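Local coordinates for glucose-6-phosphate isomerase like protein (Thermus thermophilus, PDB 1WIW), which probably binds sugar phosphates and may interconvert phosphorylated hexoses as a phosphoglucose/phosphomannose isomerase, at residues R22-T27 with L258-A263; A51-L56 with Q254-W259; L142-P147 with M262-Y267; S197-F202 with A227-E232; Y268-L271 with D276-D279. All blocks are in the same frame, centred on the assembly; numbering follows the deposited sequence.

Interaction 1 of 5, residues R22-T27 with L258-A263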
# COMPACT_ATOMS: atom_id res chain seq x y z
N ARG B 22 -8.00 -2.33 -26.29
CA ARG B 22 -7.35 -2.78 -27.52
C ARG B 22 -6.45 -1.73 -28.17
O ARG B 22 -5.36 -2.06 -28.64
CB ARG B 22 -8.40 -3.21 -28.55
CG ARG B 22 -7.77 -3.77 -29.82
CD ARG B 22 -8.80 -4.17 -30.86
NE ARG B 22 -8.21 -4.97 -31.92
CZ ARG B 22 -7.26 -4.55 -32.75
NH1 ARG B 22 -6.78 -5.36 -33.68
NH2 ARG B 22 -6.79 -3.31 -32.65
N ASP B 23 -6.91 -0.48 -28.20
CA ASP B 23 -6.15 0.59 -28.84
C ASP B 23 -5.24 1.42 -27.93
O ASP B 23 -4.69 2.43 -28.36
CB ASP B 23 -7.11 1.55 -29.56
CG ASP B 23 -7.85 0.89 -30.72
OD1 ASP B 23 -7.51 -0.25 -31.08
OD2 ASP B 23 -8.76 1.54 -31.27
N LEU B 24 -5.06 0.98 -26.69
CA LEU B 24 -4.24 1.73 -25.73
C LEU B 24 -2.87 2.21 -26.20
O LEU B 24 -2.53 3.38 -26.03
CB LEU B 24 -4.06 0.92 -24.44
CG LEU B 24 -3.33 1.68 -23.33
CD1 LEU B 24 -4.13 2.93 -22.95
CD2 LEU B 24 -3.15 0.76 -22.12
N VAL B 25 -2.08 1.31 -26.76
CA VAL B 25 -0.75 1.66 -27.22
C VAL B 25 -0.77 2.77 -28.26
O VAL B 25 -1.42 2.65 -29.30
CB VAL B 25 -0.03 0.42 -27.79
CG1 VAL B 25 1.28 0.83 -28.48
CG2 VAL B 25 0.25 -0.58 -26.67
N GLY B 26 -0.04 3.85 -27.99
CA GLY B 26 -0.01 4.95 -28.94
C GLY B 26 -1.00 6.06 -28.64
O GLY B 26 -1.08 7.03 -29.39
N THR B 27 -1.77 5.93 -27.56
CA THR B 27 -2.73 6.97 -27.19
C THR B 27 -2.13 7.83 -26.08
O THR B 27 -1.25 7.38 -25.34
CB THR B 27 -4.08 6.39 -26.70
OG1 THR B 27 -3.87 5.61 -25.51
CG2 THR B 27 -4.71 5.52 -27.77
N LEU B 258 2.34 -6.60 -17.11
CA LEU B 258 1.56 -7.22 -16.05
C LEU B 258 0.33 -6.35 -15.80
O LEU B 258 -0.79 -6.85 -15.72
CB LEU B 258 2.38 -7.34 -14.76
CG LEU B 258 3.45 -8.45 -14.71
CD1 LEU B 258 4.35 -8.22 -13.51
CD2 LEU B 258 2.78 -9.82 -14.63
N TRP B 259 0.56 -5.05 -15.66
CA TRP B 259 -0.52 -4.09 -15.43
C TRP B 259 -1.58 -4.20 -16.54
O TRP B 259 -2.78 -4.23 -16.25
CB TRP B 259 0.06 -2.67 -15.40
CG TRP B 259 -0.97 -1.59 -15.26
CD1 TRP B 259 -1.53 -1.12 -14.11
CD2 TRP B 259 -1.57 -0.85 -16.33
NE1 TRP B 259 -2.44 -0.12 -14.40
CE2 TRP B 259 -2.49 0.06 -15.75
CE3 TRP B 259 -1.42 -0.86 -17.73
CZ2 TRP B 259 -3.26 0.94 -16.52
CZ3 TRP B 259 -2.19 0.02 -18.50
CH2 TRP B 259 -3.10 0.91 -17.89
N TYR B 260 -1.14 -4.26 -17.79
CA TYR B 260 -2.05 -4.35 -18.94
C TYR B 260 -2.87 -5.65 -18.92
O TYR B 260 -4.08 -5.63 -19.15
CB TYR B 260 -1.26 -4.27 -20.25
CG TYR B 260 -2.11 -4.23 -21.51
CD1 TYR B 260 -2.98 -3.16 -21.76
CD2 TYR B 260 -2.00 -5.22 -22.48
CE1 TYR B 260 -3.72 -3.09 -22.94
CE2 TYR B 260 -2.74 -5.16 -23.67
CZ TYR B 260 -3.59 -4.09 -23.90
OH TYR B 260 -4.30 -4.00 -25.08
N ARG B 261 -2.23 -6.78 -18.65
CA ARG B 261 -2.96 -8.04 -18.60
C ARG B 261 -3.98 -8.03 -17.46
O ARG B 261 -5.04 -8.64 -17.56
CB ARG B 261 -2.00 -9.22 -18.41
CG ARG B 261 -2.73 -10.56 -18.33
CD ARG B 261 -1.80 -11.74 -18.09
NE ARG B 261 -0.88 -11.96 -19.20
CZ ARG B 261 -0.26 -13.11 -19.43
NH1 ARG B 261 0.57 -13.24 -20.46
NH2 ARG B 261 -0.48 -14.15 -18.63
N MSE B 262 -3.66 -7.33 -16.38
CA MSE B 262 -4.59 -7.25 -15.25
C MSE B 262 -5.76 -6.32 -15.59
O MSE B 262 -6.87 -6.51 -15.09
CB MSE B 262 -3.88 -6.76 -13.99
CG MSE B 262 -2.89 -7.78 -13.43
SE MSE B 262 -3.72 -9.49 -12.95
CE MSE B 262 -3.01 -9.65 -11.18
N ALA B 263 -5.53 -5.31 -16.42
CA ALA B 263 -6.62 -4.41 -16.81
C ALA B 263 -7.63 -5.24 -17.58
O ALA B 263 -8.83 -5.15 -17.36
CB ALA B 263 -6.09 -3.26 -17.67

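Interaction 2 of 5, residues A51-L56 with Q254-W259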
# COMPACT_ATOMS: atom_id res chain seq x y z
N ALA B 51 4.39 8.24 -12.22
CA ALA B 51 5.46 9.05 -11.65
C ALA B 51 6.49 8.14 -10.98
O ALA B 51 7.69 8.32 -11.15
CB ALA B 51 4.88 10.03 -10.63
N LEU B 52 6.01 7.16 -10.22
CA LEU B 52 6.91 6.24 -9.54
C LEU B 52 7.67 5.34 -10.51
O LEU B 52 8.86 5.11 -10.34
CB LEU B 52 6.12 5.38 -8.54
CG LEU B 52 5.79 6.04 -7.19
CD1 LEU B 52 7.08 6.29 -6.42
CD2 LEU B 52 5.05 7.36 -7.40
N LEU B 53 6.97 4.85 -11.53
CA LEU B 53 7.58 3.98 -12.54
C LEU B 53 8.73 4.65 -13.27
O LEU B 53 9.71 4.00 -13.62
CB LEU B 53 6.55 3.55 -13.59
CG LEU B 53 5.86 2.21 -13.38
CD1 LEU B 53 6.89 1.08 -13.32
CD2 LEU B 53 5.06 2.27 -12.11
N SER B 54 8.59 5.95 -13.52
CA SER B 54 9.61 6.71 -14.23
C SER B 54 10.93 6.72 -13.45
O SER B 54 12.00 6.83 -14.04
CB SER B 54 9.15 8.15 -14.44
OG SER B 54 9.19 8.86 -13.21
N GLY B 55 10.84 6.60 -12.13
CA GLY B 55 12.04 6.61 -11.32
C GLY B 55 12.59 8.01 -11.11
O GLY B 55 13.59 8.20 -10.42
N LEU B 56 11.95 9.00 -11.73
CA LEU B 56 12.37 10.39 -11.59
C LEU B 56 12.25 10.86 -10.14
O LEU B 56 11.43 10.35 -9.38
CB LEU B 56 11.50 11.30 -12.47
CG LEU B 56 11.59 11.21 -13.99
CD1 LEU B 56 10.50 12.07 -14.61
CD2 LEU B 56 12.96 11.69 -14.45
N GLN B 254 8.07 -5.21 -18.28
CA GLN B 254 7.41 -6.31 -17.60
C GLN B 254 6.31 -5.81 -16.66
O GLN B 254 5.21 -6.37 -16.60
CB GLN B 254 8.44 -7.14 -16.81
CG GLN B 254 9.39 -7.94 -17.70
CD GLN B 254 10.33 -8.82 -16.90
OE1 GLN B 254 11.16 -8.33 -16.13
NE2 GLN B 254 10.21 -10.13 -17.07
N VAL B 255 6.61 -4.74 -15.92
CA VAL B 255 5.62 -4.18 -15.00
C VAL B 255 4.38 -3.73 -15.77
O VAL B 255 3.26 -4.08 -15.41
CB VAL B 255 6.20 -2.98 -14.21
CG1 VAL B 255 5.08 -2.18 -13.54
CG2 VAL B 255 7.19 -3.48 -13.16
N MSE B 256 4.58 -2.96 -16.83
CA MSE B 256 3.47 -2.46 -17.63
C MSE B 256 2.70 -3.60 -18.31
O MSE B 256 1.47 -3.53 -18.44
CB MSE B 256 4.00 -1.46 -18.65
CG MSE B 256 3.27 -0.11 -18.66
SE MSE B 256 2.93 0.67 -16.90
CE MSE B 256 4.76 0.91 -16.32
N ALA B 257 3.40 -4.64 -18.73
CA ALA B 257 2.75 -5.79 -19.37
C ALA B 257 1.86 -6.48 -18.34
O ALA B 257 0.75 -6.91 -18.66
CB ALA B 257 3.79 -6.77 -19.91
N LEU B 258 2.34 -6.60 -17.11
CA LEU B 258 1.56 -7.22 -16.05
C LEU B 258 0.33 -6.35 -15.80
O LEU B 258 -0.79 -6.85 -15.72
CB LEU B 258 2.38 -7.34 -14.76
CG LEU B 258 3.45 -8.45 -14.71
CD1 LEU B 258 4.35 -8.22 -13.51
CD2 LEU B 258 2.78 -9.82 -14.63
N TRP B 259 0.56 -5.05 -15.66
CA TRP B 259 -0.52 -4.09 -15.43
C TRP B 259 -1.58 -4.20 -16.54
O TRP B 259 -2.78 -4.23 -16.25
CB TRP B 259 0.06 -2.67 -15.40
CG TRP B 259 -0.97 -1.59 -15.26
CD1 TRP B 259 -1.53 -1.12 -14.11
CD2 TRP B 259 -1.57 -0.85 -16.33
NE1 TRP B 259 -2.44 -0.12 -14.40
CE2 TRP B 259 -2.49 0.06 -15.75
CE3 TRP B 259 -1.42 -0.86 -17.73
CZ2 TRP B 259 -3.26 0.94 -16.52
CZ3 TRP B 259 -2.19 0.02 -18.50
CH2 TRP B 259 -3.10 0.91 -17.89

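Interaction 3 of 5, residues L142-P147 with M262-Y267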
# COMPACT_ATOMS: atom_id res chain seq x y z
N LEU B 142 -5.37 -11.48 -25.52
CA LEU B 142 -6.31 -10.95 -24.52
C LEU B 142 -7.65 -10.44 -25.02
O LEU B 142 -8.56 -10.20 -24.22
CB LEU B 142 -5.62 -9.84 -23.73
CG LEU B 142 -4.29 -10.20 -23.05
CD1 LEU B 142 -3.75 -8.97 -22.34
CD2 LEU B 142 -4.49 -11.35 -22.06
N GLY B 143 -7.79 -10.26 -26.33
CA GLY B 143 -9.03 -9.75 -26.87
C GLY B 143 -10.23 -10.68 -26.73
O GLY B 143 -10.07 -11.89 -26.60
N PRO B 144 -11.45 -10.12 -26.78
CA PRO B 144 -12.71 -10.86 -26.66
C PRO B 144 -12.86 -11.99 -27.67
O PRO B 144 -13.52 -12.99 -27.40
CB PRO B 144 -13.77 -9.77 -26.86
CG PRO B 144 -13.09 -8.54 -26.37
CD PRO B 144 -11.71 -8.68 -26.95
N GLU B 145 -12.23 -11.82 -28.84
CA GLU B 145 -12.32 -12.83 -29.89
C GLU B 145 -11.44 -14.04 -29.58
O GLU B 145 -11.57 -15.09 -30.21
CB GLU B 145 -11.92 -12.22 -31.25
CG GLU B 145 -10.43 -11.97 -31.45
CD GLU B 145 -9.90 -10.75 -30.71
OE1 GLU B 145 -8.67 -10.51 -30.79
OE2 GLU B 145 -10.69 -10.02 -30.06
N VAL B 146 -10.55 -13.90 -28.60
CA VAL B 146 -9.67 -15.00 -28.20
C VAL B 146 -10.40 -15.83 -27.14
O VAL B 146 -10.69 -15.33 -26.06
CB VAL B 146 -8.35 -14.47 -27.61
CG1 VAL B 146 -7.44 -15.64 -27.25
CG2 VAL B 146 -7.66 -13.54 -28.63
N PRO B 147 -10.72 -17.10 -27.45
CA PRO B 147 -11.43 -17.97 -26.50
C PRO B 147 -10.73 -18.16 -25.15
O PRO B 147 -9.52 -18.01 -25.04
CB PRO B 147 -11.59 -19.28 -27.28
CG PRO B 147 -10.42 -19.26 -28.23
CD PRO B 147 -10.41 -17.82 -28.69
N MSE B 262 -3.66 -7.33 -16.38
CA MSE B 262 -4.59 -7.25 -15.25
C MSE B 262 -5.76 -6.32 -15.59
O MSE B 262 -6.87 -6.51 -15.09
CB MSE B 262 -3.88 -6.76 -13.99
CG MSE B 262 -2.89 -7.78 -13.43
SE MSE B 262 -3.72 -9.49 -12.95
CE MSE B 262 -3.01 -9.65 -11.18
N ALA B 263 -5.53 -5.31 -16.42
CA ALA B 263 -6.62 -4.41 -16.81
C ALA B 263 -7.63 -5.24 -17.58
O ALA B 263 -8.83 -5.15 -17.36
CB ALA B 263 -6.09 -3.26 -17.67
N TRP B 264 -7.12 -6.07 -18.50
CA TRP B 264 -7.98 -6.95 -19.29
C TRP B 264 -8.68 -7.96 -18.38
O TRP B 264 -9.85 -8.27 -18.57
CB TRP B 264 -7.15 -7.70 -20.33
CG TRP B 264 -7.08 -7.02 -21.67
CD1 TRP B 264 -5.98 -6.45 -22.24
CD2 TRP B 264 -8.15 -6.86 -22.61
NE1 TRP B 264 -6.30 -5.95 -23.49
CE2 TRP B 264 -7.62 -6.19 -23.73
CE3 TRP B 264 -9.51 -7.23 -22.61
CZ2 TRP B 264 -8.41 -5.87 -24.85
CZ3 TRP B 264 -10.29 -6.91 -23.73
CH2 TRP B 264 -9.73 -6.23 -24.83
N THR B 265 -7.96 -8.47 -17.39
CA THR B 265 -8.53 -9.45 -16.47
C THR B 265 -9.68 -8.80 -15.69
O THR B 265 -10.75 -9.38 -15.57
CB THR B 265 -7.45 -9.97 -15.50
OG1 THR B 265 -6.40 -10.61 -16.25
CG2 THR B 265 -8.05 -10.97 -14.51
N ALA B 266 -9.44 -7.60 -15.18
CA ALA B 266 -10.45 -6.86 -14.44
C ALA B 266 -11.66 -6.61 -15.33
O ALA B 266 -12.80 -6.65 -14.86
CB ALA B 266 -9.87 -5.54 -13.95
N TYR B 267 -11.41 -6.35 -16.61
CA TYR B 267 -12.48 -6.11 -17.59
C TYR B 267 -13.40 -7.32 -17.67
O TYR B 267 -14.63 -7.20 -17.56
CB TYR B 267 -11.87 -5.84 -18.97
CG TYR B 267 -12.89 -5.75 -20.10
CD1 TYR B 267 -13.63 -4.58 -20.32
CD2 TYR B 267 -13.14 -6.85 -20.92
CE1 TYR B 267 -14.60 -4.52 -21.33
CE2 TYR B 267 -14.12 -6.80 -21.93
CZ TYR B 267 -14.84 -5.63 -22.13
OH TYR B 267 -15.82 -5.60 -23.10

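Interaction 4 of 5, residues S197-F202 with A227-E232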
# COMPACT_ATOMS: atom_id res chain seq x y z
N SER B 197 6.43 -5.93 4.53
CA SER B 197 7.04 -7.23 4.86
C SER B 197 6.02 -8.26 4.40
O SER B 197 5.32 -8.86 5.21
CB SER B 197 7.26 -7.37 6.37
OG SER B 197 8.18 -6.40 6.86
N ALA B 198 5.96 -8.47 3.09
CA ALA B 198 5.00 -9.39 2.50
C ALA B 198 5.10 -10.87 2.90
O ALA B 198 4.10 -11.48 3.27
CB ALA B 198 5.04 -9.27 0.98
N LEU B 199 6.30 -11.44 2.81
CA LEU B 199 6.45 -12.86 3.13
C LEU B 199 6.10 -13.19 4.59
O LEU B 199 5.49 -14.22 4.86
CB LEU B 199 7.87 -13.32 2.79
CG LEU B 199 8.29 -13.09 1.33
CD1 LEU B 199 9.67 -13.68 1.09
CD2 LEU B 199 7.28 -13.73 0.39
N GLU B 200 6.47 -12.33 5.52
CA GLU B 200 6.16 -12.56 6.93
C GLU B 200 4.63 -12.58 7.06
O GLU B 200 4.07 -13.40 7.80
CB GLU B 200 6.74 -11.44 7.79
CG GLU B 200 8.27 -11.34 7.74
CD GLU B 200 8.96 -12.45 8.53
OE1 GLU B 200 8.29 -13.45 8.86
OE2 GLU B 200 10.17 -12.31 8.80
N PHE B 201 3.98 -11.67 6.34
CA PHE B 201 2.53 -11.55 6.34
C PHE B 201 1.88 -12.86 5.88
O PHE B 201 0.93 -13.36 6.50
CB PHE B 201 2.14 -10.40 5.40
CG PHE B 201 0.66 -10.24 5.20
CD1 PHE B 201 -0.13 -9.68 6.19
CD2 PHE B 201 0.07 -10.63 4.01
CE1 PHE B 201 -1.50 -9.50 6.00
CE2 PHE B 201 -1.30 -10.45 3.80
CZ PHE B 201 -2.08 -9.89 4.80
N PHE B 202 2.40 -13.42 4.79
CA PHE B 202 1.86 -14.66 4.24
C PHE B 202 1.96 -15.81 5.25
O PHE B 202 1.08 -16.65 5.33
CB PHE B 202 2.62 -15.05 2.97
CG PHE B 202 2.50 -14.03 1.86
CD1 PHE B 202 3.47 -13.97 0.86
CD2 PHE B 202 1.42 -13.15 1.79
CE1 PHE B 202 3.37 -13.05 -0.19
CE2 PHE B 202 1.31 -12.23 0.75
CZ PHE B 202 2.29 -12.18 -0.25
N ALA B 227 9.11 -14.36 -5.26
CA ALA B 227 7.87 -14.89 -5.82
C ALA B 227 7.82 -16.40 -5.60
O ALA B 227 6.79 -16.96 -5.23
CB ALA B 227 7.78 -14.56 -7.31
N ALA B 228 8.96 -17.06 -5.80
CA ALA B 228 9.04 -18.50 -5.62
C ALA B 228 8.84 -18.87 -4.15
O ALA B 228 8.17 -19.85 -3.83
CB ALA B 228 10.40 -19.01 -6.10
N LEU B 229 9.42 -18.06 -3.26
CA LEU B 229 9.29 -18.28 -1.82
C LEU B 229 7.83 -18.06 -1.45
O LEU B 229 7.24 -18.82 -0.69
CB LEU B 229 10.18 -17.30 -1.06
CG LEU B 229 11.69 -17.44 -1.30
CD1 LEU B 229 12.44 -16.25 -0.72
CD2 LEU B 229 12.17 -18.75 -0.69
N ALA B 230 7.25 -17.01 -2.03
CA ALA B 230 5.85 -16.67 -1.78
C ALA B 230 4.97 -17.85 -2.15
O ALA B 230 4.02 -18.19 -1.43
CB ALA B 230 5.46 -15.44 -2.60
N LYS B 231 5.27 -18.49 -3.28
CA LYS B 231 4.49 -19.63 -3.73
C LYS B 231 4.55 -20.78 -2.74
O LYS B 231 3.52 -21.37 -2.40
CB LYS B 231 4.98 -20.10 -5.10
CG LYS B 231 4.27 -21.34 -5.63
CD LYS B 231 4.76 -21.70 -7.02
CE LYS B 231 4.02 -22.91 -7.59
NZ LYS B 231 4.49 -23.22 -8.97
N GLU B 232 5.75 -21.11 -2.26
CA GLU B 232 5.90 -22.20 -1.30
C GLU B 232 5.09 -21.95 -0.03
O GLU B 232 4.53 -22.87 0.56
CB GLU B 232 7.38 -22.40 -0.94
CG GLU B 232 7.61 -23.53 0.06
CD GLU B 232 9.08 -23.87 0.25
OE1 GLU B 232 9.71 -24.38 -0.71
OE2 GLU B 232 9.60 -23.63 1.36

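Interaction 5 of 5, residues Y268-L271 with D276-D279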
# COMPACT_ATOMS: atom_id res chain seq x y z
N TYR B 268 -12.80 -8.49 -17.87
CA TYR B 268 -13.55 -9.74 -17.96
C TYR B 268 -14.24 -10.10 -16.64
O TYR B 268 -15.34 -10.65 -16.66
CB TYR B 268 -12.64 -10.88 -18.41
CG TYR B 268 -12.22 -10.76 -19.86
CD1 TYR B 268 -10.88 -10.71 -20.23
CD2 TYR B 268 -13.19 -10.66 -20.88
CE1 TYR B 268 -10.49 -10.55 -21.58
CE2 TYR B 268 -12.82 -10.50 -22.22
CZ TYR B 268 -11.48 -10.44 -22.56
OH TYR B 268 -11.12 -10.24 -23.88
N LEU B 269 -13.62 -9.79 -15.51
CA LEU B 269 -14.24 -10.10 -14.23
C LEU B 269 -15.54 -9.31 -14.08
O LEU B 269 -16.55 -9.83 -13.62
CB LEU B 269 -13.29 -9.80 -13.07
CG LEU B 269 -13.83 -10.08 -11.65
CD1 LEU B 269 -14.32 -11.52 -11.54
CD2 LEU B 269 -12.73 -9.82 -10.64
N ALA B 270 -15.51 -8.04 -14.48
CA ALA B 270 -16.71 -7.20 -14.40
C ALA B 270 -17.82 -7.85 -15.23
O ALA B 270 -18.97 -7.91 -14.79
CB ALA B 270 -16.41 -5.80 -14.92
N LEU B 271 -17.46 -8.33 -16.42
CA LEU B 271 -18.44 -8.98 -17.29
C LEU B 271 -19.01 -10.22 -16.61
O LEU B 271 -20.20 -10.51 -16.74
CB LEU B 271 -17.82 -9.34 -18.65
CG LEU B 271 -17.32 -8.16 -19.49
CD1 LEU B 271 -17.02 -8.63 -20.92
CD2 LEU B 271 -18.37 -7.06 -19.53
N ASP B 276 -21.10 -3.08 -15.65
CA ASP B 276 -20.39 -2.29 -16.64
C ASP B 276 -18.97 -2.02 -16.15
O ASP B 276 -18.78 -1.45 -15.07
CB ASP B 276 -21.12 -0.96 -16.86
CG ASP B 276 -20.60 -0.20 -18.06
OD1 ASP B 276 -19.46 -0.47 -18.49
OD2 ASP B 276 -21.33 0.67 -18.57
N PRO B 277 -17.96 -2.43 -16.92
CA PRO B 277 -16.55 -2.22 -16.56
C PRO B 277 -16.14 -0.75 -16.70
O PRO B 277 -15.12 -0.33 -16.15
CB PRO B 277 -15.81 -3.13 -17.54
CG PRO B 277 -16.69 -3.08 -18.76
CD PRO B 277 -18.08 -3.19 -18.18
N GLY B 278 -16.94 0.02 -17.44
CA GLY B 278 -16.63 1.42 -17.63
C GLY B 278 -16.95 2.26 -16.40
O GLY B 278 -17.57 1.76 -15.46
N ASP B 279 -16.53 3.52 -16.41
CA ASP B 279 -16.78 4.42 -15.29
C ASP B 279 -18.22 4.92 -15.29
O ASP B 279 -18.84 5.05 -14.23
CB ASP B 279 -15.85 5.65 -15.35
CG ASP B 279 -14.38 5.31 -15.13
OD1 ASP B 279 -14.08 4.25 -14.53
OD2 ASP B 279 -13.52 6.11 -15.54

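Interaction 1 of 5, residues R22-T27 with L258-A263
L24 overlaps two aromatic rings of the helix 258-263 with a single methyl. Its CD2 lies 3.8 Å from CZ3 of W259. The methyl sits at the edge of that ring, close to the ring plane, and the two side chains cross at about a right angle. The same CD2 lies 3.9 Å from CD1 of Y260. L24 and Y260 run past each other in opposite directions. CG of L24 is anti to the backbone N (chi1 -175°), which brings CD2 within contact of both rings. W259 and Y260 are neighbours on the helix, and both reach out to meet the same leucine.

Y260 continues past L24 to R22. Its OH comes within 4.1 Å of CA of R22, a plain packing contact. The polar partner of this hydroxyl is the backbone O of L21, by a hydrogen bond. The tyrosine thus packs through its ring and is tethered at its far end.

The backbone beside L24 is folded into a type II beta turn from L24 to T27. O of L24 takes two bonds from T27. One comes from N at 3.1 Å and the other from OG1 at 2.7 Å, in the carbonyl plane on a lone pair. G26 has a positive phi of 96°, in keeping with its place in this turn. Within the same segment, R22 NH2 makes a salt bridge of 3.5 Å to OD1 of D23.

L24 also touches L109, Y112 and R113. A type II turn after helix 17-23, in the N-terminal SIS-clan region, packs here on helix 251-272 of the C-terminal SIS region, as in a protein built of two SIS-type halves.

Interaction 2 of 5, residues A51-L56 with Q254-W259
L53 points from the helix 51-54 straight at the helix 254-259, and V255 and M256 meet it. Its CB lies 4.2 Å from CE of M256, at the margin of contact. CG is much closer to the same methyl, at 3.4 Å. This is tighter than usual for two carbons. CD1 at the tip has two neighbours. CE of M256 is 3.7 Å from it, and CG1 of V255 is also 3.7 Å from it. L53 therefore meets both partners tip to tip, with its CD1 branch reaching the two methyls.

M256 is a selenomethionine, and its chain is bent at chi2 (45°) and chi3 (63°). The bends bring CE back toward L53, although the CB of this residue does not aim there. V255 needs no such bend. Its CG1 is anti to the backbone N and stands toward L53 directly. The contact is wholly apolar.

The helix of L53 ends just beyond it. OG of S54 bonds back to O of A51 at 2.6 Å and accepts from N of L56 at 3.1 Å, with an N-H...O angle of 162°. The second bond makes an ST turn. G55 follows the helix with a positive phi.

L53 and V255 both also touch F172 in the loop before helix 174-185. M256 packs on L115 of helix 110-121 and on V131 and L135 of helix 125-139. Helix 48-54, which follows strand 39-45 of the four-stranded parallel sheet, is thus set against the long helix 251-272, with helices 110-121 and 125-139 beside it.

Interaction 3 of 5, residues L142-P147 with M262-Y267
W264, L142 and P144 carry this packing of a loop on a helix, in which a type I beta turn from G143 to V146 follows a leucine laid on an indole. W264 stands out from the helix 262-267 as a flat plate. L142 lies over one of its faces. CB of L142 is 3.8 Å from the centroid of the five-membered ring and 12° off the ring normal, a CH-pi contact. CD1 of the same leucine comes to 3.4 Å from CD1 of W264. CG of L142 is anti to its own carbonyl carbon (chi1 -55°), and from there CD1 reaches the pyrrole side of the indole.

The backbone of the loop follows the same face toward the six-membered ring. O of L142 stands 3.5 Å above the plane of the W264 ring, offset toward the rim. CA of G143 lies over the same face, 4.1 Å from CH2 of W264. P144 then meets the benzo end. Its CD lies 3.8 Å from CH2 of W264, and the proline stands across the indole.

O of L142 also accepts hydrogen bonds from OH of Y268 and from ND2 of N151, so this buried oxygen is satisfied. The indole has further neighbours. L21 and A153 touch it, and Y260 meets it edge-to-face. The loop between helix 125-139 and helix 152-160 is in this way fastened to helix 251-272.

The turn itself is closed by one backbone bond, from N of V146 to O of G143, at 2.9 Å.

Interaction 4 of 5, residues S197-F202 with A227-E232
The ring of F202 has O of A198 over one face, 3.3 Å above the plane and offset toward the rim. That oxygen comes from the preceding turn of the same helix. Across the contact, CE1 of F202 meets CB of A230 at 4.0 Å, from an oblique direction. CE2 of F202 lies at the edge of the F201 ring, in its plane. Y168 packs edge-to-face with F202.

A230 is the meeting point of the two helices. Its CB also touches CD2 of L199, at 3.9 Å. The other branch, CD1, lies 4.2 Å from CD1 of L229, the two leucines lying crosswise. CG of L199 is anti to its carbonyl carbon (chi1 -57°), and its two methyls are split between L229 and A230.

The second subunit also reaches this helix: S197 OG bonds to O of its Y72, E200 OE2 to N of its L74, and L199 packs on its L74.

The axes of 198-202 and 227-232 are 10.1 Å apart and nearly parallel, at 8°. Both helices pack on strand 164-168 of the three-stranded parallel sheet, where Y168 touches L199 and A230. Such neighbouring helices on a parallel sheet fit the layered alpha/beta build of a SIS domain.

Interaction 5 of 5, residues Y268-L271 with D276-D279
Apolar packing makes up the whole of the contact between 268-271 and 276-279, and P277 is its centre. CB of A270 lies 3.8 Å from CB of P277, and 3.9 Å from CA of P277. The alanine and the proline point at each other, so the backbones come close, with their CA atoms 5.4 Å apart. L271 adds the second touch. Its CD2 lies 4.1 Å from CD of P277, at the other end of the pyrrolidine ring. CG of L271 is anti to its own carbonyl carbon (chi1 -62°), and from there CD2 swings across to the proline although CB does not aim that way. P277 is buried, and Y267 on the preceding part of the helix touches it too.

Hydrogen bonding shapes the loop and takes no part across the contact. OD1 of D276 accepts from N of G278 at 2.8 Å, with an N-H...O angle of 158°. The donor comes from above the carboxylate plane, 45° out of it. This bond spans P277 and probably helps hold it in place.

Ionic and polar ties also hold the loop. K188 NZ bonds to O of D276 and to O of G278. R185 forms a salt bridge with D279.

The arrangement is an Asx turn whose central proline packs back on the last turns of helix 251-272, as the chain reverses toward helix 284-288.

Helix 251-272 runs through four of the five contacts. Interactions 2, 1, 3 and 5 follow one another along it, from 254-259 to 268-271. All five are mainly buried. Interactions 1 and 2 share L258 and W259 and lie deepest in the chain. Interactions 3 and 5 lie farther out and touch each other through Y268 and through Y267 on P277. Interaction 4 stands apart beside the second subunit, its centre about 22 Å from the centre of the chain, with the exposed L229 at its margin. All rest on apolar packing. Aromatic rings dominate interactions 1 and 3, aliphatic tips interaction 2, and a proline interaction 5. Interaction 4 pairs two short helices running nearly parallel.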